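Local coordinates for protein probable exosome complex exonuclease 2 (Archaeoglobus fulgidus, PDB 3M7N) that serves as a probably non-catalytic subunit of the archaeal exosome, an RNA-degrading complex, and is thought to help shape the active site of its Rrp41 partner, at residues 102-107 / 226-231. Numbering follows the deposited sequence.
Sequences SIELAR and QKSGGY. With nucleotides of chain L.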
loop_
_atom_site.group_PDB
_atom_site.type_symbol
_atom_site.label_atom_id
_atom_site.label_comp_id
_atom_site.label_asym_id
_atom_site.label_seq_id
_atom_site.Cartn_x
_atom_site.Cartn_y
_atom_site.Cartn_z
ATOM N N SER H 102 9.280 -10.034 -12.257
ATOM C CA SER H 102 8.951 -11.426 -12.059
ATOM C C SER H 102 7.841 -11.872 -13.020
ATOM O O SER H 102 7.831 -13.007 -13.490
ATOM C CB SER H 102 8.568 -11.646 -10.590
ATOM O OG SER H 102 8.178 -12.979 -10.357
ATOM N N ILE H 103 6.898 -10.980 -13.304
ATOM C CA ILE H 103 5.847 -11.274 -14.275
ATOM C C ILE H 103 6.433 -11.409 -15.690
ATOM O O ILE H 103 6.084 -12.316 -16.452
ATOM C CB ILE H 103 4.772 -10.179 -14.249
ATOM C CG1 ILE H 103 3.843 -10.388 -13.049
ATOM C CG2 ILE H 103 3.980 -10.173 -15.542
ATOM C CD1 ILE H 103 3.143 -9.130 -12.609
ATOM N N GLU H 104 7.348 -10.513 -16.022
ATOM C CA GLU H 104 8.027 -10.560 -17.305
ATOM C C GLU H 104 8.764 -11.895 -17.502
ATOM O O GLU H 104 8.534 -12.593 -18.481
ATOM C CB GLU H 104 8.986 -9.379 -17.427
ATOM C CG GLU H 104 9.458 -9.093 -18.836
ATOM C CD GLU H 104 9.638 -7.607 -19.083
ATOM O OE1 GLU H 104 8.975 -7.081 -20.001
ATOM O OE2 GLU H 104 10.419 -6.967 -18.339
ATOM N N LEU H 105 9.628 -12.244 -16.560
ATOM C CA LEU H 105 10.358 -13.505 -16.599
ATOM C C LEU H 105 9.442 -14.709 -16.801
ATOM O O LEU H 105 9.664 -15.517 -17.688
ATOM C CB LEU H 105 11.180 -13.681 -15.317
ATOM C CG LEU H 105 12.186 -14.838 -15.317
ATOM C CD1 LEU H 105 13.417 -14.458 -14.498
ATOM C CD2 LEU H 105 11.579 -16.162 -14.833
ATOM N N ALA H 106 8.404 -14.843 -15.988
ATOM C CA ALA H 106 7.542 -16.016 -16.117
ATOM C C ALA H 106 6.892 -16.048 -17.490
ATOM O O ALA H 106 6.663 -17.112 -18.063
ATOM C CB ALA H 106 6.475 -16.048 -15.034
ATOM N N ARG H 107 6.570 -14.876 -18.008
ATOM C CA ARG H 107 5.898 -14.823 -19.293
ATOM C C ARG H 107 6.854 -15.141 -20.432
ATOM O O ARG H 107 6.421 -15.668 -21.443
ATOM C CB ARG H 107 5.204 -13.480 -19.521
ATOM C CG ARG H 107 3.977 -13.296 -18.662
ATOM C CD ARG H 107 3.355 -11.943 -18.891
ATOM N NE ARG H 107 2.311 -12.016 -19.905
ATOM C CZ ARG H 107 2.342 -11.345 -21.045
ATOM N NH1 ARG H 107 1.351 -11.470 -21.916
ATOM N NH2 ARG H 107 3.369 -10.554 -21.303
ATOM N N GLN H 226 12.086 -11.003 -27.059
ATOM C CA GLN H 226 11.740 -9.944 -26.151
ATOM C C GLN H 226 12.917 -8.980 -25.993
ATOM O O GLN H 226 13.980 -9.354 -25.486
ATOM C CB GLN H 226 11.384 -10.565 -24.793
ATOM C CG GLN H 226 11.113 -9.561 -23.662
ATOM C CD GLN H 226 9.832 -8.808 -23.869
ATOM O OE1 GLN H 226 8.835 -9.347 -24.394
ATOM N NE2 GLN H 226 9.835 -7.546 -23.453
ATOM N N LYS H 227 12.734 -7.745 -26.444
ATOM C CA LYS H 227 13.644 -6.664 -26.081
ATOM C C LYS H 227 13.169 -6.000 -24.753
ATOM O O LYS H 227 11.977 -5.746 -24.581
ATOM C CB LYS H 227 13.709 -5.647 -27.221
ATOM C CG LYS H 227 14.440 -4.379 -26.849
ATOM C CD LYS H 227 14.539 -3.428 -28.032
ATOM C CE LYS H 227 14.053 -2.041 -27.671
ATOM N NZ LYS H 227 14.929 -1.311 -26.770
ATOM N N SER H 228 14.083 -5.735 -23.817
ATOM C CA SER H 228 13.695 -5.105 -22.536
ATOM C C SER H 228 14.654 -4.028 -22.128
ATOM O O SER H 228 15.869 -4.178 -22.302
ATOM C CB SER H 228 13.663 -6.108 -21.377
ATOM O OG SER H 228 12.676 -7.088 -21.554
ATOM N N GLY H 229 14.111 -2.967 -21.533
ATOM C CA GLY H 229 14.935 -1.902 -20.998
ATOM C C GLY H 229 14.832 -0.638 -21.821
ATOM O O GLY H 229 14.341 -0.662 -22.955
ATOM N N GLY H 230 15.288 0.472 -21.251
ATOM C CA GLY H 230 15.187 1.751 -21.922
ATOM C C GLY H 230 16.387 2.044 -22.793
ATOM O O GLY H 230 17.254 2.818 -22.409
ATOM N N TYR H 231 16.457 1.414 -23.959
ATOM C CA TYR H 231 17.542 1.690 -24.879
ATOM C C TYR H 231 17.044 1.617 -26.310
ATOM O O TYR H 231 15.926 1.160 -26.572
ATOM C CB TYR H 231 18.677 0.690 -24.682
ATOM C CG TYR H 231 18.393 -0.749 -25.140
ATOM C CD1 TYR H 231 19.079 -1.299 -26.224
ATOM C CD2 TYR H 231 17.471 -1.554 -24.479
ATOM C CE1 TYR H 231 18.869 -2.607 -26.633
ATOM C CE2 TYR H 231 17.243 -2.878 -24.877
ATOM C CZ TYR H 231 17.956 -3.401 -25.963
ATOM O OH TYR H 231 17.767 -4.700 -26.404
ATOM P P C L 5 -0.302 -13.227 -23.865
ATOM O OP1 C L 5 1.016 -12.663 -24.213
ATOM O OP2 C L 5 -1.034 -12.740 -22.669
ATOM O "O5'" C L 5 -1.300 -13.063 -25.108
ATOM C "C5'" C L 5 -0.863 -13.191 -26.447
ATOM C "C4'" C L 5 -2.055 -13.422 -27.353
ATOM O "O4'" C L 5 -2.902 -14.445 -26.770
ATOM C "C3'" C L 5 -3.013 -12.252 -27.519
ATOM O "O3'" C L 5 -2.493 -11.293 -28.416
ATOM C "C2'" C L 5 -4.202 -13.001 -28.108
ATOM O "O2'" C L 5 -3.986 -13.474 -29.430
ATOM C "C1'" C L 5 -4.247 -14.178 -27.135
ATOM N N1 C L 5 -5.041 -13.873 -25.916
ATOM C C2 C L 5 -6.408 -13.618 -26.053
ATOM O O2 C L 5 -6.904 -13.660 -27.186
ATOM N N3 C L 5 -7.139 -13.336 -24.942
ATOM C C4 C L 5 -6.552 -13.301 -23.738
ATOM N N4 C L 5 -7.309 -13.022 -22.668
ATOM C C5 C L 5 -5.156 -13.555 -23.584
ATOM C C6 C L 5 -4.448 -13.833 -24.685
HETATM O O HOH W 1 10.658 -5.411 -21.057
#
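At the seam between the two halves of an RNase PH-type subunit, helix 100-115 of the first half meets strand 222-228 of the second through E104, Q226 and S228, a worked example of a polar junction bridged by water. No direct hydrogen bond spans the gap: E104 OE1 stops 3.6 Å from Q226 NE2, and E104 OE2 lies 3.9 Å from S228 OG. Water 1 bridges the three side chains from beside them. It donates to E104 OE1 at 2.6 Å, pairs with S228 OG at 2.7 Å, and accepts a weak bond from Q226 NE2 at 3.3 Å. E104 leaves the helix with CG turned away from its own N (chi1 -164°) and bends at chi2, crossing the Q226 side chain at about a right angle; its carboxylate plane is turned 41° from the amide plane.

Strand 222-228 is an edge strand within its own chain, and at Q226 the sheet runs on antiparallel into the neighbouring exonuclease 1 subunit. From that subunit K103 forms a salt bridge with E104 OE2 and Q205 donates to Q226 OE1, which also accepts from R111, further along helix 100-115. Were E104 an alanine, K103 of the neighbouring subunit would probably lose this countercharge and water 1 its carboxylate acceptor. One turn further along the helix, R107 faces bound RNA: its NH1 lies 2.6 Å from OP1 and 2.8 Å from OP2 of nucleotide C5 of chain L, with OP2 in the guanidinium plane at its edge, while E100 of the neighbouring subunit forms a salt bridge with NH2.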